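Local atomic coordinates of putative dienelactone hydrolase (Klebsiella pneumoniae subsp. pneumoniae MGH 78578, PDB entry 3F67), a protein that probably acts as a hydrolase on ester-type bonds, as expected for a member of the dienelactone hydrolase family of the alpha/beta-hydrolase fold. Residues G230-R233 / M234-W237. Numbering follows the deposited sequence.
Sequences GWQR and MLAW
Met234, a selenomethionine, sets its terminal methyl on the indole of Trp231 one turn earlier, a Met-aromatic contact within helix 224-238, the last helix of this alpha/beta-hydrolase fold. Its CE lies 3.4 Å from the centroid of the six-membered ring of Trp231, 6° off the ring normal, in a CH-pi contact. SE is also over this face but farther back, 4.5 Å from the same centroid. Three residues apart on the helix and both with CG anti to the backbone N, the two side chains run the same way; the bend of Met234 at chi3, 67°, then turns the methyl onto the ring. A long, flexible, unbranched chain suits this place: it bends its methyl over the indole and also packs on Val143 of the sheet and Leu55 of helix 46-57. The broad Trp231 ring reaches Trp145 and makes a cation-pi contact with Arg54. Arg233, extended from CG to NE, touches Leu173 and Val205 with its chain while NE forms a salt bridge with Asp229. Regular i to i+4 backbone bonds hold the spacing, including Leu235 N to Trp231 O at 3.0 Å. Branched Leu235 meets the pyrrole side of the indole obliquely, its CD1 3.9 Å from Trp231 CD1.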
# COMPACT_ATOMS: atom_id res chain seq x y z
N GLY A 230 8.34 3.98 -12.03
CA GLY A 230 7.16 3.49 -11.26
C GLY A 230 6.42 4.61 -10.57
O GLY A 230 5.17 4.67 -10.57
N TRP A 231 7.19 5.55 -10.00
CA TRP A 231 6.57 6.68 -9.31
C TRP A 231 5.73 7.50 -10.32
O TRP A 231 4.60 7.91 -10.02
CB TRP A 231 7.64 7.57 -8.70
CG TRP A 231 7.09 8.56 -7.67
CD1 TRP A 231 6.95 9.90 -7.83
CD2 TRP A 231 6.69 8.25 -6.32
NE1 TRP A 231 6.41 10.45 -6.65
CE2 TRP A 231 6.27 9.47 -5.72
CE3 TRP A 231 6.64 7.06 -5.57
CZ2 TRP A 231 5.80 9.54 -4.40
CZ3 TRP A 231 6.15 7.11 -4.26
CH2 TRP A 231 5.75 8.36 -3.68
N GLN A 232 6.26 7.68 -11.54
CA GLN A 232 5.50 8.46 -12.54
C GLN A 232 4.28 7.66 -13.01
O GLN A 232 3.21 8.26 -13.20
CB GLN A 232 6.39 8.84 -13.73
CG GLN A 232 7.50 9.88 -13.34
CD GLN A 232 6.93 11.12 -12.60
OE1 GLN A 232 7.37 11.50 -11.48
NE2 GLN A 232 5.88 11.72 -13.20
N ARG A 233 4.41 6.34 -13.11
CA ARG A 233 3.24 5.50 -13.52
C ARG A 233 2.18 5.53 -12.44
O ARG A 233 0.99 5.55 -12.74
CB ARG A 233 3.64 4.03 -13.79
CG ARG A 233 4.41 3.84 -15.13
CD ARG A 233 4.74 2.37 -15.36
NE ARG A 233 5.48 2.27 -16.63
CZ ARG A 233 4.92 2.09 -17.82
NH1 ARG A 233 3.61 1.92 -17.93
NH2 ARG A 233 5.72 2.00 -18.91
N MSE A 234 2.59 5.56 -11.17
CA MSE A 234 1.62 5.66 -10.07
C MSE A 234 0.84 6.99 -10.14
O MSE A 234 -0.40 7.01 -10.06
CB MSE A 234 2.34 5.57 -8.72
CG MSE A 234 1.41 5.73 -7.50
SE MSE A 234 2.50 6.02 -5.90
CE MSE A 234 3.20 7.75 -6.40
N LEU A 235 1.57 8.10 -10.26
CA LEU A 235 0.90 9.38 -10.40
C LEU A 235 -0.00 9.43 -11.65
O LEU A 235 -1.10 10.02 -11.56
CB LEU A 235 1.93 10.53 -10.47
CG LEU A 235 2.72 10.64 -9.14
CD1 LEU A 235 3.83 11.67 -9.37
CD2 LEU A 235 1.83 11.11 -7.95
N ALA A 236 0.42 8.83 -12.76
CA ALA A 236 -0.43 8.81 -13.97
C ALA A 236 -1.73 8.01 -13.73
O ALA A 236 -2.81 8.37 -14.21
CB ALA A 236 0.37 8.17 -15.16
N TRP A 237 -1.62 6.94 -12.94
CA TRP A 237 -2.74 6.04 -12.70
C TRP A 237 -3.78 6.78 -11.87
O TRP A 237 -4.98 6.61 -12.06
CB TRP A 237 -2.23 4.80 -11.94
CG TRP A 237 -3.21 3.66 -11.87
CD1 TRP A 237 -3.98 3.31 -10.79
CD2 TRP A 237 -3.44 2.69 -12.87
NE1 TRP A 237 -4.72 2.17 -11.09
CE2 TRP A 237 -4.38 1.76 -12.36
CE3 TRP A 237 -2.93 2.51 -14.18
CZ2 TRP A 237 -4.83 0.65 -13.09
CZ3 TRP A 237 -3.36 1.40 -14.93
CH2 TRP A 237 -4.32 0.47 -14.39